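Local coordinates for biotin protein ligase-like protein of unknown function (Silicibacter sp., PDB 3BFM) that is of unknown function but belongs to the biotin/lipoate protein ligase family and binds calcium, at residues V59-A64 with I109-D114; N77-L82 with A152-P157; G95-N100 with L127-W132; L168-R173 with E180-E185; G214-D219 with T223-L228. All coordinates share one frame; numbering follows the deposited sequence.

Contact 1 (V59-A64 with I109-D114); sequences VPLAKA and IAASTD
This is a small apolar contact in which Leu-61, the first residue of the short helix 61-64, leans on Ala-111 at the end of strand 102-111 and on the loop beyond it. One leucine makes the contact from the helix side. Its CG lies opposite the backbone N (chi1 -175°), which carries both methyls across to the strand end. Leu-61 CD1 rests against Ala-111 CB at 3.8 Å. The other methyl, CD2, goes to the loop, where its nearest atom is Thr-113 O at 3.5 Å. Leu-61 CD2 also lies 3.7 Å from Asp-114 C, and so packs on main chain as well as on side chain. Thr-113 offers its methyl, with CG2 at 4.1 Å from Leu-61 CD2. Its hydroxyl OG1 is hydrogen-bonded to the backbone N of Asp-115. Farther along that loop, backbone hydrogen bonds tie helix 61-64 to it, Leu-61 with Thr-118 and Ala-62 with Pro-116. Ala-64 and Ile-109 both touch Leu-123 of the adjacent strand 123-130. Ala-110 points away from helix 61-64 and meets Phe-24 and Cys-28 of helix 23-32. The strand end thus lies between helix 61-64 and helix 23-32.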
# COMPACT_ATOMS: atom_id res chain seq x y z
N VAL A 59 7.31 13.36 6.37
CA VAL A 59 7.86 13.97 7.56
C VAL A 59 9.29 14.40 7.24
O VAL A 59 9.86 13.98 6.24
CB VAL A 59 7.87 13.00 8.77
CG1 VAL A 59 6.48 12.50 9.09
CG2 VAL A 59 8.84 11.83 8.56
N PRO A 60 9.88 15.24 8.09
CA PRO A 60 11.28 15.57 7.84
C PRO A 60 12.21 14.36 7.95
O PRO A 60 11.90 13.44 8.69
CB PRO A 60 11.59 16.55 8.95
CG PRO A 60 10.26 17.14 9.31
CD PRO A 60 9.34 15.99 9.24
N LEU A 61 13.36 14.43 7.30
CA LEU A 61 14.33 13.32 7.29
C LEU A 61 14.66 12.83 8.68
O LEU A 61 14.83 11.64 8.89
CB LEU A 61 15.63 13.74 6.61
CG LEU A 61 16.68 12.65 6.43
CD1 LEU A 61 16.17 11.54 5.50
CD2 LEU A 61 17.98 13.25 5.92
N ALA A 62 14.86 13.76 9.61
CA ALA A 62 15.13 13.43 11.01
C ALA A 62 14.21 12.34 11.56
O ALA A 62 14.66 11.36 12.18
CB ALA A 62 15.03 14.71 11.85
N LYS A 63 12.92 12.51 11.28
CA LYS A 63 11.87 11.60 11.70
C LYS A 63 11.66 10.39 10.78
O LYS A 63 11.12 9.35 11.22
CB LYS A 63 10.58 12.38 11.86
CG LYS A 63 10.75 13.45 12.94
CD LYS A 63 9.49 13.72 13.71
CE LYS A 63 9.78 14.64 14.89
NZ LYS A 63 10.54 13.96 16.00
N ALA A 64 12.05 10.53 9.52
CA ALA A 64 11.85 9.46 8.53
C ALA A 64 12.86 8.33 8.76
O ALA A 64 12.63 7.18 8.32
CB ALA A 64 11.99 10.01 7.10
N ILE A 109 19.84 2.01 4.61
CA ILE A 109 18.87 3.06 4.35
C ILE A 109 19.49 4.19 3.52
O ILE A 109 20.65 4.58 3.77
CB ILE A 109 18.25 3.59 5.68
CG1 ILE A 109 17.21 4.64 5.38
CG2 ILE A 109 19.29 4.18 6.69
CD1 ILE A 109 16.15 4.77 6.48
N ALA A 110 18.69 4.71 2.56
CA ALA A 110 19.08 5.85 1.73
C ALA A 110 17.89 6.74 1.60
O ALA A 110 16.72 6.33 1.79
CB ALA A 110 19.56 5.43 0.31
N ALA A 111 18.16 7.99 1.31
CA ALA A 111 17.08 8.91 1.02
C ALA A 111 17.47 10.01 0.02
O ALA A 111 18.64 10.16 -0.32
CB ALA A 111 16.55 9.50 2.35
N SER A 112 16.48 10.80 -0.38
CA SER A 112 16.59 11.74 -1.50
C SER A 112 17.34 12.96 -1.08
O SER A 112 17.79 13.73 -1.92
CB SER A 112 15.20 12.15 -2.01
OG SER A 112 14.50 12.97 -1.07
N THR A 113 17.50 13.12 0.24
CA THR A 113 18.13 14.29 0.84
C THR A 113 18.99 13.83 2.01
O THR A 113 18.80 12.72 2.55
CB THR A 113 17.04 15.27 1.39
OG1 THR A 113 17.66 16.43 1.97
CG2 THR A 113 16.25 14.58 2.47
N ASP A 114 19.95 14.66 2.41
CA ASP A 114 20.66 14.48 3.68
C ASP A 114 20.45 15.63 4.67
O ASP A 114 21.07 15.66 5.72
CB ASP A 114 22.15 14.25 3.43
CG ASP A 114 22.84 15.43 2.81
OD1 ASP A 114 22.18 16.32 2.22
OD2 ASP A 114 24.08 15.48 2.89

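Contact 2 (N77-L82 with A152-P157); sequences NALGAL and ADVAAP
Val-154 faces Leu-82 and Leu-79, in the C-terminal part of helix 67-82, and its branches divide Leu-82 between them. From CB the side chain splits at once. CG1 lies opposite the backbone N (chi1 177°) and goes to the leucine side chain. Val-154 CG1 is 4.0 Å from Leu-82 CB and equally near Leu-82 CD1. It also makes a looser contact with Leu-79, one helical turn back, at 4.4 Å from Leu-79 CD1. The other methyl, CG2, takes the backbone: Val-154 CG2 sits 3.4 Å from Leu-82 O. The side chains of Leu-82 and Val-154 cross at about a right angle. With an alanine in place of this valine, both methyl contacts would go, which would probably leave a gap beside Leu-82 and bare its carbonyl. A water gives the contact its polar part. It donates to Leu-82 O at 2.8 Å and to Asp-153 O at 3.1 Å, so it bridges the two main chains. Val-154 O is hydrogen-bonded to Tyr-147 OH. Ala-155 is the N-cap of helix 156-175, whose next turns continue the packing: Leu-159 touches Leu-82, and Ser-162 touches Ala-78. The contact stands where the end of helix 67-82 meets the start of helix 156-175.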
# COMPACT_ATOMS: atom_id res chain seq x y z
N ASN A 77 10.33 -9.95 13.45
CA ASN A 77 9.02 -10.58 13.52
C ASN A 77 8.84 -11.61 12.42
O ASN A 77 8.27 -12.68 12.64
CB ASN A 77 7.89 -9.56 13.33
CG ASN A 77 7.71 -8.56 14.47
OD1 ASN A 77 6.77 -7.78 14.42
ND2 ASN A 77 8.60 -8.54 15.44
N ALA A 78 9.32 -11.27 11.22
CA ALA A 78 9.24 -12.12 10.05
C ALA A 78 10.05 -13.38 10.27
O ALA A 78 9.53 -14.47 10.10
CB ALA A 78 9.72 -11.35 8.79
N LEU A 79 11.30 -13.26 10.69
CA LEU A 79 12.10 -14.47 10.95
C LEU A 79 11.50 -15.34 12.11
O LEU A 79 11.39 -16.57 11.99
CB LEU A 79 13.55 -14.10 11.24
CG LEU A 79 14.59 -15.22 11.28
CD1 LEU A 79 14.45 -16.14 10.06
CD2 LEU A 79 15.98 -14.59 11.34
N GLY A 80 11.09 -14.69 13.20
CA GLY A 80 10.44 -15.40 14.32
C GLY A 80 9.19 -16.20 13.96
O GLY A 80 8.92 -17.25 14.54
N ALA A 81 8.43 -15.70 13.00
CA ALA A 81 7.28 -16.45 12.48
C ALA A 81 7.65 -17.74 11.71
O ALA A 81 6.78 -18.59 11.51
CB ALA A 81 6.44 -15.54 11.59
N LEU A 82 8.90 -17.86 11.25
CA LEU A 82 9.32 -18.96 10.35
C LEU A 82 10.41 -19.87 10.93
O LEU A 82 10.59 -21.00 10.49
CB LEU A 82 9.83 -18.39 9.02
CG LEU A 82 8.81 -17.62 8.17
CD1 LEU A 82 9.45 -17.04 6.89
CD2 LEU A 82 7.62 -18.47 7.81
N ALA A 152 17.34 -23.85 8.48
CA ALA A 152 17.29 -24.56 7.21
C ALA A 152 15.85 -24.79 6.70
O ALA A 152 15.64 -24.91 5.50
CB ALA A 152 18.07 -25.89 7.31
N ASP A 153 14.86 -24.81 7.59
CA ASP A 153 13.47 -24.96 7.14
C ASP A 153 12.81 -23.62 6.76
O ASP A 153 11.60 -23.59 6.50
CB ASP A 153 12.64 -25.65 8.22
N VAL A 154 13.56 -22.52 6.79
CA VAL A 154 13.01 -21.22 6.41
C VAL A 154 13.29 -21.01 4.91
O VAL A 154 14.43 -20.96 4.50
CB VAL A 154 13.66 -20.11 7.23
CG1 VAL A 154 13.13 -18.72 6.80
CG2 VAL A 154 13.41 -20.36 8.72
N ALA A 155 12.24 -20.91 4.11
CA ALA A 155 12.40 -20.70 2.68
C ALA A 155 12.59 -19.22 2.40
O ALA A 155 11.89 -18.39 2.99
CB ALA A 155 11.17 -21.21 1.94
N ALA A 156 13.53 -18.87 1.50
CA ALA A 156 13.87 -17.47 1.24
C ALA A 156 12.68 -16.71 0.71
O ALA A 156 12.42 -15.58 1.15
CB ALA A 156 15.08 -17.34 0.26
N PRO A 157 11.95 -17.30 -0.26
CA PRO A 157 10.76 -16.60 -0.75
C PRO A 157 9.75 -16.29 0.36
O PRO A 157 9.14 -15.24 0.36
CB PRO A 157 10.13 -17.60 -1.74
CG PRO A 157 11.19 -18.55 -2.10
CD PRO A 157 12.16 -18.59 -0.96
O HOH W 1 9.49 -22.10 8.17

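Contact 3 (G95-N100 with L127-W132)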
# COMPACT_ATOMS: atom_id res chain seq x y z
N GLY A 95 21.96 -0.69 11.80
CA GLY A 95 21.30 -1.52 10.80
C GLY A 95 21.83 -2.94 10.65
O GLY A 95 21.18 -3.76 9.99
N ALA A 96 22.99 -3.25 11.22
CA ALA A 96 23.50 -4.60 11.19
C ALA A 96 22.56 -5.59 11.87
O ALA A 96 21.82 -5.24 12.82
CB ALA A 96 24.90 -4.69 11.80
N LEU A 97 22.52 -6.81 11.35
CA LEU A 97 21.67 -7.82 11.94
C LEU A 97 22.52 -8.82 12.68
O LEU A 97 23.63 -9.09 12.26
CB LEU A 97 20.82 -8.54 10.85
CG LEU A 97 19.79 -7.68 10.12
CD1 LEU A 97 19.14 -8.39 8.85
CD2 LEU A 97 18.69 -7.25 11.09
N ARG A 98 22.01 -9.39 13.77
CA ARG A 98 22.70 -10.46 14.45
C ARG A 98 21.78 -11.62 14.66
O ARG A 98 20.64 -11.45 15.06
CB ARG A 98 23.24 -10.01 15.81
CG ARG A 98 24.29 -8.91 15.73
CD ARG A 98 25.31 -8.99 16.84
NE ARG A 98 26.44 -8.13 16.48
CZ ARG A 98 27.70 -8.51 16.31
NH1 ARG A 98 28.12 -9.75 16.56
NH2 ARG A 98 28.60 -7.60 15.94
N ILE A 99 22.30 -12.81 14.36
CA ILE A 99 21.54 -14.04 14.57
C ILE A 99 22.36 -14.91 15.49
O ILE A 99 23.54 -15.14 15.22
CB ILE A 99 21.19 -14.73 13.21
CG1 ILE A 99 20.27 -13.78 12.42
CG2 ILE A 99 20.52 -16.04 13.44
CD1 ILE A 99 19.82 -14.30 11.02
N ASN A 100 21.74 -15.32 16.59
CA ASN A 100 22.44 -16.02 17.69
C ASN A 100 23.75 -15.33 18.06
O ASN A 100 24.77 -15.98 18.28
CB ASN A 100 22.68 -17.48 17.28
CG ASN A 100 21.38 -18.24 17.01
OD1 ASN A 100 20.37 -18.04 17.67
ND2 ASN A 100 21.42 -19.13 16.03
N LEU A 127 17.53 -4.85 2.58
CA LEU A 127 17.92 -5.99 3.37
C LEU A 127 18.97 -6.78 2.57
O LEU A 127 18.80 -7.01 1.36
CB LEU A 127 16.67 -6.86 3.64
CG LEU A 127 16.94 -8.21 4.30
CD1 LEU A 127 17.54 -8.00 5.72
CD2 LEU A 127 15.66 -9.12 4.37
N ASP A 128 20.09 -7.13 3.22
CA ASP A 128 21.04 -8.08 2.66
C ASP A 128 21.21 -9.20 3.71
O ASP A 128 21.57 -8.93 4.85
CB ASP A 128 22.37 -7.42 2.36
CG ASP A 128 22.34 -6.54 1.11
OD1 ASP A 128 21.67 -5.48 1.10
OD2 ASP A 128 23.03 -6.90 0.13
N LEU A 129 20.92 -10.44 3.33
CA LEU A 129 20.98 -11.53 4.26
C LEU A 129 21.70 -12.71 3.63
O LEU A 129 21.22 -13.28 2.63
CB LEU A 129 19.57 -11.93 4.72
CG LEU A 129 19.38 -13.01 5.78
CD1 LEU A 129 19.81 -12.46 7.16
CD2 LEU A 129 17.93 -13.56 5.88
N PRO A 130 22.85 -13.08 4.21
CA PRO A 130 23.50 -14.30 3.77
C PRO A 130 22.77 -15.55 4.21
O PRO A 130 22.36 -15.65 5.33
CB PRO A 130 24.86 -14.22 4.42
CG PRO A 130 24.67 -13.41 5.64
CD PRO A 130 23.60 -12.42 5.30
N LEU A 131 22.61 -16.50 3.29
CA LEU A 131 21.89 -17.73 3.56
C LEU A 131 22.87 -18.86 3.81
O LEU A 131 22.70 -19.60 4.76
CB LEU A 131 20.98 -18.06 2.40
CG LEU A 131 19.90 -17.01 2.11
CD1 LEU A 131 19.11 -17.46 0.85
CD2 LEU A 131 18.95 -16.79 3.28
N TRP A 132 23.88 -18.99 2.96
CA TRP A 132 25.04 -19.85 3.21
C TRP A 132 26.29 -18.98 3.23
O TRP A 132 26.32 -17.93 2.60
CB TRP A 132 25.20 -20.84 2.08
CG TRP A 132 24.07 -21.81 1.99
CD1 TRP A 132 23.19 -21.92 0.97
CD2 TRP A 132 23.73 -22.83 2.94
NE1 TRP A 132 22.32 -22.94 1.23
CE2 TRP A 132 22.63 -23.51 2.42
CE3 TRP A 132 24.26 -23.25 4.16
CZ2 TRP A 132 22.01 -24.57 3.11
CZ3 TRP A 132 23.65 -24.29 4.84
CH2 TRP A 132 22.53 -24.94 4.31
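Leu-97 and Leu-127 meet methyl to methyl, with their side chains crossing at about a right angle. They belong to strands 96-99 and 123-130 of the mixed sheet. These strands are not neighbours: strand 102-111 runs between them. Both are antiparallel to it, so they point roughly the same way, with 33° between the segment directions and 8.9 Å between the axes. The leucines close this distance over one face of the sheet. Leu-97 points toward strand 123-130. Leu-127 starts off to the side but brings its end nearer, since CG lies opposite the backbone N (chi1 172°). Leu-97 CD1 and Leu-127 CD1 are then 3.5 Å apart, a close methyl contact. Leu-129 behaves in the same manner, its end turning back toward strand 96-99. Its methyl CD1 lies 4.3 Å from Ile-99 CD1. It is also at the limit of contact with Leu-97 CD1, at 4.5 Å. Four branched side chains thus form a continuous apolar patch. Phe-75 of helix 67-82 touches Leu-97, Leu-127 and Leu-129. From helix 156-175, Trp-163 meets Leu-127 and Leu-159 meets Leu-129. Residues that alternate with these along the strands point to the other face. There Asp-128 forms a salt bridge with Arg-108, and Arg-98 NH1 is hydrogen-bonded to the carbonyl O of Gly-101. The chemistry is that of a hydrophobic core. All four touching residues are buried, and they meet through methyl groups alone. Shape and exclusion of water, not polar pairing, therefore join the side chains of these two strands.

Contact 4 (L168-R173 with E180-E185)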
# COMPACT_ATOMS: atom_id res chain seq x y z
N LEU A 168 5.09 -3.65 6.59
CA LEU A 168 3.90 -2.86 6.34
C LEU A 168 3.07 -2.72 7.61
O LEU A 168 2.58 -1.65 7.87
CB LEU A 168 3.05 -3.51 5.25
CG LEU A 168 1.73 -2.85 4.86
CD1 LEU A 168 1.97 -1.51 4.22
CD2 LEU A 168 0.98 -3.84 3.90
N HIS A 169 2.93 -3.77 8.40
CA HIS A 169 2.17 -3.65 9.65
C HIS A 169 2.72 -2.50 10.54
O HIS A 169 1.96 -1.61 10.96
CB HIS A 169 2.19 -5.00 10.39
CG HIS A 169 1.66 -4.93 11.78
ND1 HIS A 169 0.31 -4.97 12.06
CD2 HIS A 169 2.29 -4.79 12.97
CE1 HIS A 169 0.14 -4.87 13.37
NE2 HIS A 169 1.32 -4.77 13.94
N TRP A 170 4.04 -2.48 10.74
CA TRP A 170 4.68 -1.49 11.63
C TRP A 170 4.72 -0.09 10.99
O TRP A 170 4.64 0.95 11.67
CB TRP A 170 6.06 -2.00 12.07
CG TRP A 170 5.96 -3.08 13.06
CD1 TRP A 170 6.24 -4.39 12.89
CD2 TRP A 170 5.48 -2.95 14.41
NE1 TRP A 170 6.00 -5.09 14.04
CE2 TRP A 170 5.54 -4.23 14.99
CE3 TRP A 170 5.04 -1.87 15.17
CZ2 TRP A 170 5.14 -4.46 16.32
CZ3 TRP A 170 4.65 -2.10 16.48
CH2 TRP A 170 4.70 -3.39 17.04
N ILE A 171 4.84 -0.02 9.66
CA ILE A 171 4.87 1.27 9.00
C ILE A 171 3.50 1.86 9.16
O ILE A 171 3.38 3.03 9.47
CB ILE A 171 5.18 1.16 7.47
CG1 ILE A 171 6.66 0.79 7.27
CG2 ILE A 171 4.85 2.49 6.77
CD1 ILE A 171 6.99 0.24 5.82
N ASN A 172 2.45 1.04 9.02
CA ASN A 172 1.08 1.58 9.22
C ASN A 172 0.88 2.06 10.67
O ASN A 172 0.31 3.12 10.90
CB ASN A 172 -0.01 0.58 8.80
CG ASN A 172 -0.11 0.42 7.28
OD1 ASN A 172 0.14 1.37 6.55
ND2 ASN A 172 -0.49 -0.76 6.82
N ARG A 173 1.41 1.35 11.64
CA ARG A 173 1.28 1.78 13.03
C ARG A 173 2.07 3.04 13.32
O ARG A 173 1.63 3.91 14.08
CB ARG A 173 1.67 0.66 13.97
CG ARG A 173 0.68 -0.49 13.85
CD ARG A 173 0.98 -1.55 14.78
NE ARG A 173 0.57 -1.18 16.12
CZ ARG A 173 0.90 -1.86 17.21
NH1 ARG A 173 1.65 -2.96 17.09
NH2 ARG A 173 0.48 -1.45 18.40
N GLU A 180 5.89 5.42 20.13
CA GLU A 180 6.28 4.96 21.46
C GLU A 180 6.33 3.43 21.56
O GLU A 180 7.26 2.86 22.12
CB GLU A 180 5.33 5.52 22.52
CG GLU A 180 5.84 5.35 23.91
N THR A 181 5.33 2.75 21.00
CA THR A 181 5.29 1.29 20.99
C THR A 181 6.42 0.71 20.13
O THR A 181 7.06 -0.28 20.49
CB THR A 181 3.95 0.79 20.43
OG1 THR A 181 2.87 1.33 21.20
CG2 THR A 181 3.89 -0.71 20.43
N ILE A 182 6.68 1.36 19.00
CA ILE A 182 7.79 0.97 18.14
C ILE A 182 9.09 1.07 18.89
O ILE A 182 9.90 0.15 18.83
CB ILE A 182 7.80 1.84 16.87
CG1 ILE A 182 6.61 1.42 16.00
CG2 ILE A 182 9.15 1.70 16.10
CD1 ILE A 182 6.24 2.40 14.93
N HIS A 183 9.28 2.17 19.61
CA HIS A 183 10.48 2.32 20.42
C HIS A 183 10.67 1.15 21.38
O HIS A 183 11.77 0.62 21.53
CB HIS A 183 10.48 3.64 21.21
CG HIS A 183 11.19 4.75 20.52
ND1 HIS A 183 12.56 4.87 20.54
CD2 HIS A 183 10.73 5.78 19.77
CE1 HIS A 183 12.91 5.93 19.83
NE2 HIS A 183 11.82 6.51 19.37
N GLY A 184 9.58 0.76 22.05
CA GLY A 184 9.63 -0.35 22.99
C GLY A 184 9.98 -1.66 22.33
O GLY A 184 10.82 -2.40 22.85
N GLU A 185 9.36 -1.96 21.19
CA GLU A 185 9.66 -3.19 20.48
C GLU A 185 11.13 -3.23 20.10
O GLU A 185 11.80 -4.27 20.28
CB GLU A 185 8.82 -3.32 19.21
CG GLU A 185 7.35 -3.54 19.45
CD GLU A 185 7.06 -4.79 20.27
OE1 GLU A 185 7.67 -5.85 19.97
OE2 GLU A 185 6.24 -4.70 21.21
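Trp-170 NE1 is hydrogen-bonded to Asn-77 OD1 of helix 67-82, and this bond anchors the ring that packs against Ile-182 and Glu-185. The two segments belong to a helical hairpin. Helix 156-175 is followed closely in the chain by helix 179-189, and the segments run at 138° to each other with axes 10.7 Å apart. The six-membered part of the indole is the part that meets the second helix. Trp-170 CE3 is 3.7 Å from Ile-182 CG1, and the two side chains slide past each other in opposite directions. Trp-170 CH2 is 3.6 Å from Glu-185 CG. Glu-185 is bent at chi2 (-58°), and its carboxylate is turned to within 22° of the indole plane. Thr-181 brings its methyl CG2 to the ring edge, near the plane. Within the first helix, His-169 CD2 lies over one indole face, offset toward the rim. Arg-173 NE forms a salt bridge with Glu-178, in the turn between the helices. Val-70 of helix 67-82 touches both Trp-170 and Ile-182, so a third helix backs the hairpin. On helix 156-175, Ile-171 points away from the hairpin partner and packs on Pro-10 of the second subunit. Beside the indole, the end of the arginine meets the threonine methyl, with Arg-173 NH2 4.0 Å from Thr-181 CG2.

Contact 5 (G214-D219 with T223-L228); sequences GMLLRD and THLIPL
A beta hairpin pairs Met-215 to Arg-218 with Thr-223 to Ile-226, inside the small C-terminal domain assigned to an SH3-related family of unknown function. The strands are antiparallel. Met-215 and Ile-226 form one hydrogen-bonded pair, Leu-217 and His-224 the other. The shortest backbone bond runs from His-224 N to Leu-217 O at 2.7 Å. Between these pairs, Leu-216 CD2 meets Leu-225 CD1 at 4.1 Å. Near the turn, side chains add to the pairing on both faces of the hairpin. On the face of Leu-216 and Leu-225, Arg-218 NE donates to Thr-223 OG1 at 2.7 Å. The hydroxyl lies at the guanidinium edge, 10° out of its plane. A weak second bond comes from Arg-218 NH2, so one oxygen takes two donors, which would limit the turning of the guanidinium. On the face of Leu-217, His-224 NE2 donates to Asp-219 OD2 at 3.1 Å. The ring and carboxylate planes are 83° apart, and the nitrogen approaches from above the carboxylate. Asp-219 OD1 is taken by the backbone N atoms of Thr-221 and Thr-222 in the turn. A leucine in place of His-224 would probably leave Asp-219 OD2 without its imidazole partner and the carboxylate less firmly placed. At the other end Gly-214 fits closely: a CB there would lie 3.1 Å from Leu-225 CD1. Strand 205-209 pairs with the far edge of strand 215-218, making a three-stranded sheet. Selenomethionine Met-215 packs on Phe-206 of that strand and on Trp-93 of the ligase-like domain.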
# COMPACT_ATOMS: atom_id res chain seq x y z
N GLY A 214 18.24 8.61 17.63
CA GLY A 214 19.65 9.03 17.72
C GLY A 214 20.31 8.34 18.89
O GLY A 214 19.67 8.14 19.92
N MSE A 215 21.54 7.90 18.72
CA MSE A 215 22.22 7.14 19.77
C MSE A 215 22.72 8.08 20.85
O MSE A 215 23.38 9.07 20.56
CB MSE A 215 23.44 6.41 19.23
CG MSE A 215 24.26 5.69 20.26
SE MSE A 215 25.77 4.76 19.56
CE MSE A 215 24.72 3.23 18.79
N LEU A 216 22.43 7.71 22.08
CA LEU A 216 22.99 8.36 23.25
C LEU A 216 24.20 7.53 23.69
O LEU A 216 24.06 6.42 24.17
CB LEU A 216 21.93 8.46 24.35
CG LEU A 216 20.70 9.31 23.96
CD1 LEU A 216 19.49 8.91 24.75
CD2 LEU A 216 21.03 10.77 24.13
N LEU A 217 25.38 8.12 23.54
CA LEU A 217 26.65 7.45 23.83
C LEU A 217 27.34 8.22 24.95
O LEU A 217 27.77 9.37 24.77
CB LEU A 217 27.51 7.41 22.58
CG LEU A 217 28.78 6.55 22.57
CD1 LEU A 217 28.42 5.09 22.81
CD2 LEU A 217 29.55 6.72 21.25
N ARG A 218 27.40 7.59 26.11
CA ARG A 218 27.95 8.23 27.31
C ARG A 218 29.39 7.84 27.56
O ARG A 218 29.72 6.65 27.80
CB ARG A 218 27.06 7.91 28.50
CG ARG A 218 27.39 8.74 29.73
CD ARG A 218 26.19 8.74 30.65
NE ARG A 218 25.15 9.63 30.12
CZ ARG A 218 23.93 9.75 30.60
NH1 ARG A 218 23.52 9.01 31.65
NH2 ARG A 218 23.10 10.59 30.02
N ASP A 219 30.29 8.81 27.46
CA ASP A 219 31.68 8.54 27.84
C ASP A 219 31.90 9.10 29.27
O ASP A 219 30.93 9.33 30.01
CB ASP A 219 32.71 8.97 26.75
CG ASP A 219 32.97 10.44 26.71
OD1 ASP A 219 32.71 11.13 27.73
OD2 ASP A 219 33.47 10.89 25.65
N THR A 223 27.72 13.10 27.26
CA THR A 223 26.87 12.22 26.45
C THR A 223 26.84 12.77 25.04
O THR A 223 26.49 13.93 24.82
CB THR A 223 25.46 12.13 26.98
OG1 THR A 223 25.45 11.69 28.35
CG2 THR A 223 24.62 11.14 26.15
N HIS A 224 27.22 11.93 24.08
CA HIS A 224 27.17 12.29 22.67
C HIS A 224 25.82 11.90 22.15
O HIS A 224 25.27 10.88 22.56
CB HIS A 224 28.24 11.53 21.89
CG HIS A 224 29.62 11.75 22.40
ND1 HIS A 224 30.31 12.92 22.18
CD2 HIS A 224 30.44 10.96 23.14
CE1 HIS A 224 31.50 12.84 22.75
NE2 HIS A 224 31.60 11.66 23.34
N LEU A 225 25.28 12.74 21.26
CA LEU A 225 24.11 12.36 20.46
C LEU A 225 24.55 12.12 19.02
O LEU A 225 25.05 13.02 18.37
CB LEU A 225 23.01 13.42 20.52
CG LEU A 225 21.76 13.15 19.67
CD1 LEU A 225 20.98 12.06 20.28
CD2 LEU A 225 20.88 14.40 19.58
N ILE A 226 24.36 10.90 18.55
CA ILE A 226 24.71 10.54 17.18
C ILE A 226 23.39 10.36 16.45
O ILE A 226 22.68 9.37 16.69
CB ILE A 226 25.54 9.26 17.13
CG1 ILE A 226 26.66 9.29 18.18
CG2 ILE A 226 26.09 9.03 15.71
CD1 ILE A 226 27.76 10.27 17.88
N PRO A 227 23.03 11.33 15.58
CA PRO A 227 21.75 11.18 14.91
C PRO A 227 21.78 9.98 13.94
O PRO A 227 22.81 9.66 13.35
CB PRO A 227 21.59 12.51 14.14
CG PRO A 227 22.67 13.40 14.58
CD PRO A 227 23.73 12.56 15.17
N LEU A 228 20.63 9.34 13.75
CA LEU A 228 20.54 8.17 12.90
C LEU A 228 20.79 8.51 11.42
O LEU A 228 21.23 7.64 10.65
CB LEU A 228 19.19 7.48 13.10
CG LEU A 228 19.04 6.10 12.44
CD1 LEU A 228 20.15 5.13 12.80
CD2 LEU A 228 17.66 5.55 12.80

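In the fold
Contacts 2 and 3 share the apolar interior. They touch through Leu-79 and Ile-99, and contact 3 is nested in the chain loop closed by contact 2. Contact 3 is wholly buried and made of methyl groups, whereas contact 2 adds a water. Contact 4 uses helix 156-175, as contact 2 does, and the bond between Asn-77 and Trp-170 links them. It is partly buried, with Thr-181, Glu-185 and Arg-173 round its tryptophan and the second subunit nearby. Contact 1 reaches the same sheet as contact 3 across the chain's centre, but is partly buried, with Asp-114 exposed. Contact 5 lies in the other family region, farthest from the centre, and relies on backbone and side-chain hydrogen bonds.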